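Local coordinates for protein beta-galactosidase BgaB (Bifidobacterium adolescentis, PDB 5VYM) that hydrolyses terminal beta-galactose from galacto-oligosaccharides, acting strongly on Gal(beta1-4)Gal, here represented by its trimerisation domain, at residues 141-146 and 160-165; 175-180 and 192-197. All coordinates share one frame; numbering follows the deposited sequence.

Interaction 1. Residues 141-146 and 160-165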
# COMPACT_ATOMS: atom_id res chain seq x y z
N GLY B 141 -32.28 8.10 -6.71
CA GLY B 141 -32.30 6.78 -6.12
C GLY B 141 -31.64 5.68 -6.94
O GLY B 141 -31.02 4.77 -6.36
N GLU B 142 -31.75 5.73 -8.26
CA GLU B 142 -31.21 4.69 -9.13
C GLU B 142 -30.31 5.32 -10.18
O GLU B 142 -30.60 6.40 -10.70
CB GLU B 142 -32.33 3.90 -9.81
CG GLU B 142 -31.89 2.53 -10.32
CD GLU B 142 -33.02 1.78 -11.01
OE1 GLU B 142 -33.41 2.18 -12.13
OE2 GLU B 142 -33.52 0.79 -10.43
N ILE B 143 -29.21 4.63 -10.50
CA ILE B 143 -28.20 5.13 -11.43
C ILE B 143 -27.80 3.99 -12.36
O ILE B 143 -27.68 2.84 -11.93
CB ILE B 143 -26.97 5.69 -10.68
CG1 ILE B 143 -27.35 6.94 -9.89
CG2 ILE B 143 -25.84 6.00 -11.65
CD1 ILE B 143 -26.17 7.64 -9.27
N ARG B 144 -27.59 4.31 -13.63
CA ARG B 144 -27.16 3.33 -14.62
C ARG B 144 -25.64 3.24 -14.67
O ARG B 144 -24.92 4.15 -14.25
CB ARG B 144 -27.70 3.67 -16.01
CG ARG B 144 -29.20 3.82 -16.10
CD ARG B 144 -29.63 3.94 -17.56
NE ARG B 144 -30.90 4.64 -17.70
CZ ARG B 144 -31.01 5.95 -17.89
NH1 ARG B 144 -29.93 6.71 -17.96
NH2 ARG B 144 -32.21 6.51 -18.01
N LEU B 145 -25.16 2.12 -15.20
CA LEU B 145 -23.74 1.89 -15.42
C LEU B 145 -23.46 1.80 -16.92
O LEU B 145 -24.34 1.42 -17.71
CB LEU B 145 -23.27 0.60 -14.73
CG LEU B 145 -22.98 0.61 -13.23
CD1 LEU B 145 -24.25 0.76 -12.40
CD2 LEU B 145 -22.23 -0.65 -12.84
N SER B 146 -22.24 2.14 -17.30
CA SER B 146 -21.79 2.02 -18.67
C SER B 146 -20.38 1.44 -18.68
O SER B 146 -19.54 1.82 -17.86
CB SER B 146 -21.80 3.37 -19.40
OG SER B 146 -21.41 3.22 -20.76
N ARG B 160 -28.99 0.74 -6.91
CA ARG B 160 -29.64 1.59 -5.92
C ARG B 160 -28.78 1.79 -4.68
O ARG B 160 -29.28 2.26 -3.65
CB ARG B 160 -31.01 1.01 -5.54
CG ARG B 160 -32.05 1.13 -6.64
CD ARG B 160 -32.94 -0.10 -6.69
NE ARG B 160 -32.16 -1.32 -6.89
CZ ARG B 160 -31.76 -1.77 -8.08
NH1 ARG B 160 -32.07 -1.10 -9.19
NH2 ARG B 160 -31.05 -2.89 -8.17
N LEU B 161 -27.51 1.42 -4.75
CA LEU B 161 -26.58 1.61 -3.64
C LEU B 161 -25.17 1.68 -4.22
O LEU B 161 -24.70 0.70 -4.80
CB LEU B 161 -26.69 0.48 -2.63
CG LEU B 161 -26.26 0.80 -1.20
CD1 LEU B 161 -27.39 1.50 -0.46
CD2 LEU B 161 -25.82 -0.45 -0.46
N TRP B 162 -24.52 2.83 -4.08
CA TRP B 162 -23.23 3.05 -4.73
C TRP B 162 -22.31 3.84 -3.81
O TRP B 162 -22.76 4.53 -2.88
CB TRP B 162 -23.40 3.78 -6.06
CG TRP B 162 -24.07 5.11 -5.91
CD1 TRP B 162 -23.48 6.30 -5.62
CD2 TRP B 162 -25.47 5.38 -6.04
NE1 TRP B 162 -24.42 7.30 -5.55
CE2 TRP B 162 -25.65 6.76 -5.81
CE3 TRP B 162 -26.59 4.59 -6.32
CZ2 TRP B 162 -26.91 7.37 -5.86
CZ3 TRP B 162 -27.84 5.20 -6.37
CH2 TRP B 162 -27.98 6.57 -6.14
N GLN B 163 -21.02 3.73 -4.08
CA GLN B 163 -20.00 4.53 -3.41
C GLN B 163 -19.69 5.74 -4.29
O GLN B 163 -19.29 5.59 -5.45
CB GLN B 163 -18.74 3.70 -3.17
CG GLN B 163 -17.52 4.53 -2.77
CD GLN B 163 -17.60 5.06 -1.35
OE1 GLN B 163 -18.29 4.50 -0.50
NE2 GLN B 163 -16.89 6.15 -1.09
N ASN B 164 -19.86 6.94 -3.73
CA ASN B 164 -19.68 8.16 -4.51
C ASN B 164 -18.21 8.55 -4.64
O ASN B 164 -17.82 9.11 -5.67
CB ASN B 164 -20.45 9.32 -3.87
CG ASN B 164 -21.86 8.94 -3.48
OD1 ASN B 164 -22.79 9.04 -4.28
ND2 ASN B 164 -22.03 8.49 -2.24
N ASP B 165 -17.40 8.26 -3.63
CA ASP B 165 -16.02 8.76 -3.56
C ASP B 165 -15.09 7.65 -4.02
O ASP B 165 -14.61 6.83 -3.23
CB ASP B 165 -15.71 9.21 -2.14
CG ASP B 165 -14.64 10.28 -2.09
OD1 ASP B 165 -13.85 10.39 -3.06
OD2 ASP B 165 -14.58 11.01 -1.08
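W162 and I143 meet where the two strands of a beta hairpin splay apart. The hairpin is made of strands 143-147 and 158-163 in the trimerisation domain of this family 42 glycosidase. W162 CB points toward 141-146 and touches Y179 OH. Chi1 of 58° sets CG between the backbone N and the carbonyl carbon. From there the indole extends to G141 and I143. NE1, on the five-membered ring, makes a weak hydrogen bond to N164 OD1. CD2, at the ring fusion, is near I143 CD1. CE2 and CZ2 lie closer under the same methyl, with W162 CZ2 3.5 Å from I143 CD1. That methyl sits over the face of the six-membered ring, 3.6 Å from its centroid. This is a CH-pi contact. I143 crosses the indole at about a right angle. W162 CH2 has I143 CD1 on one side and G141 O 3.5 Å away. At the far rim, W162 CZ3 comes 3.2 Å from G141 O, which lies at the ring edge near its plane. The same carbonyl receives a CA-H...O contact from R160.

W187 packs edge-to-face on W162, and L189 touches both W162 and I143. W162 and Q163 also pair antiparallel with a strand of the second subunit, so the sheet continues into that chain.

Outside this apolar patch, the bent chain of R160 lies beside the extended chain of E142. Their salt bridge spans 2.7 Å from R160 NH1 to E142 OE2. Its N-H...O angle of 133° is clearly bent. The carboxylate and guanidinium planes are 78° apart; OE2 lies in the guanidinium plane, whereas NH1 stands above the carboxylate plane.

Interaction 2. Residues 175-180 and 192-197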
# COMPACT_ATOMS: atom_id res chain seq x y z
N VAL B 175 -10.31 0.91 -15.60
CA VAL B 175 -11.72 1.08 -15.30
C VAL B 175 -12.53 0.19 -16.24
O VAL B 175 -12.33 0.21 -17.46
CB VAL B 175 -12.14 2.55 -15.44
CG1 VAL B 175 -13.62 2.71 -15.13
CG2 VAL B 175 -11.31 3.42 -14.51
N LEU B 176 -13.44 -0.59 -15.67
CA LEU B 176 -14.29 -1.48 -16.46
C LEU B 176 -15.71 -0.95 -16.62
O LEU B 176 -16.36 -1.29 -17.62
CB LEU B 176 -14.34 -2.87 -15.82
CG LEU B 176 -13.00 -3.62 -15.76
CD1 LEU B 176 -13.18 -4.99 -15.12
CD2 LEU B 176 -12.40 -3.75 -17.16
N ALA B 177 -16.19 -0.14 -15.69
CA ALA B 177 -17.52 0.42 -15.78
C ALA B 177 -17.56 1.75 -15.04
O ALA B 177 -16.86 1.95 -14.04
CB ALA B 177 -18.58 -0.53 -15.20
N THR B 178 -18.37 2.67 -15.56
CA THR B 178 -18.59 3.97 -14.95
C THR B 178 -20.08 4.22 -14.82
O THR B 178 -20.90 3.60 -15.50
CB THR B 178 -17.95 5.10 -15.76
OG1 THR B 178 -18.37 5.01 -17.12
CG2 THR B 178 -16.43 5.02 -15.69
N TYR B 179 -20.43 5.14 -13.93
CA TYR B 179 -21.81 5.60 -13.82
C TYR B 179 -22.09 6.61 -14.92
O TYR B 179 -21.31 7.55 -15.12
CB TYR B 179 -22.07 6.21 -12.45
CG TYR B 179 -21.73 5.29 -11.30
CD1 TYR B 179 -22.47 4.14 -11.06
CD2 TYR B 179 -20.68 5.58 -10.44
CE1 TYR B 179 -22.16 3.29 -10.01
CE2 TYR B 179 -20.36 4.75 -9.39
CZ TYR B 179 -21.11 3.60 -9.17
OH TYR B 179 -20.79 2.77 -8.13
N ALA B 180 -23.19 6.42 -15.64
CA ALA B 180 -23.55 7.28 -16.76
C ALA B 180 -25.06 7.47 -16.77
O ALA B 180 -25.81 6.75 -16.11
CB ALA B 180 -23.07 6.71 -18.09
N THR B 192 -17.67 8.62 -12.94
CA THR B 192 -17.04 8.04 -11.75
C THR B 192 -16.87 6.54 -11.91
O THR B 192 -17.75 5.85 -12.44
CB THR B 192 -17.88 8.35 -10.51
OG1 THR B 192 -18.04 9.77 -10.38
CG2 THR B 192 -17.22 7.81 -9.25
N ALA B 193 -15.73 6.03 -11.45
CA ALA B 193 -15.43 4.61 -11.59
C ALA B 193 -16.38 3.77 -10.74
O ALA B 193 -16.56 4.02 -9.55
CB ALA B 193 -13.98 4.34 -11.18
N ALA B 194 -16.98 2.76 -11.37
CA ALA B 194 -17.86 1.81 -10.70
C ALA B 194 -17.24 0.43 -10.55
O ALA B 194 -17.41 -0.20 -9.50
CB ALA B 194 -19.19 1.69 -11.45
N VAL B 195 -16.53 -0.05 -11.57
CA VAL B 195 -15.84 -1.34 -11.53
C VAL B 195 -14.45 -1.14 -12.10
O VAL B 195 -14.29 -0.66 -13.23
CB VAL B 195 -16.59 -2.43 -12.32
CG1 VAL B 195 -15.79 -3.72 -12.30
CG2 VAL B 195 -17.98 -2.65 -11.75
N THR B 196 -13.43 -1.50 -11.32
CA THR B 196 -12.04 -1.37 -11.73
C THR B 196 -11.29 -2.65 -11.40
O THR B 196 -11.70 -3.44 -10.55
CB THR B 196 -11.33 -0.19 -11.03
OG1 THR B 196 -11.19 -0.49 -9.63
CG2 THR B 196 -12.12 1.10 -11.20
N ARG B 197 -10.16 -2.84 -12.08
CA ARG B 197 -9.23 -3.91 -11.76
C ARG B 197 -7.81 -3.36 -11.84
O ARG B 197 -7.53 -2.47 -12.65
CB ARG B 197 -9.39 -5.13 -12.68
CG ARG B 197 -9.12 -4.86 -14.15
CD ARG B 197 -9.46 -6.08 -14.99
NE ARG B 197 -9.36 -5.83 -16.42
CZ ARG B 197 -9.80 -6.67 -17.35
NH1 ARG B 197 -10.38 -7.82 -17.00
NH2 ARG B 197 -9.67 -6.37 -18.64
O HOH W 1 -18.54 3.61 -6.98
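A chi1 of -55° puts CG of Y179 anti to its carbonyl carbon, and a chi1 of -63° likewise sets CG of L176 beside its backbone N. The Y179 ring meets A194, at the corner of the neighbouring segment 192-197. A194 CB lies over one face of the ring, offset toward the rim and 3.5 Å from Y179 CZ. This is a CH-pi contact. T192 CB approaches the ring edge. L176 CD2 lies over one face of the R197 guanidinium, 3.8 Å from R197 NE, and the two side chains cross at about a right angle.

Strands 174-180 and 193-200 are neighbours in the antiparallel sheet of the trimerisation domain. Their backbones carry two classic beta bulges. In the first, V195 O accepts from L176 N at 2.6 Å and from A177 N at 3.2 Å. In the second, A177 O accepts from A194 N at 2.8 Å and from V195 N at 3.2 Å, both from the same face of its plane. Y179 N hydrogen-bonds to T192 O. A177 CB packs on V195 CB. L220 of helix 214-225 covers V195, and Y224 of the same helix covers L176 and R197. R197 NH1 hydrogen-bonds to Y206 OH, and R197 NE to Q174 OE1.

A water lies 2.7 Å from Y179 OH and in reach of A193 O, to which it can donate. The carbonyls of the buried residues A177 and V195 each accept two N-H groups while 192-197 turns its corner.

How the interactions relate
From the N terminus, the chain first passes the parallel sheet of strands 7-11, 50-53, 63-66 and 89-93. It then enters the antiparallel sheet. Interaction 1 closes a loop of 13 residues between 141-146 and 160-165. Interaction 2 follows and closes a loop of 11 residues, which includes helix 182-186. The two loops are in series; they neither nest nor cross. Their centres lie about 10 Å apart. Interaction 1 joins the hairpin strands mainly by side chains, and interaction 2 pairs 174-180 with 193-200. Bonds between strands 143-147 and 174-180 link the two within one antiparallel sheet. One is a probable hydrogen bond from S146 N to T178 O, 2.7 Å long.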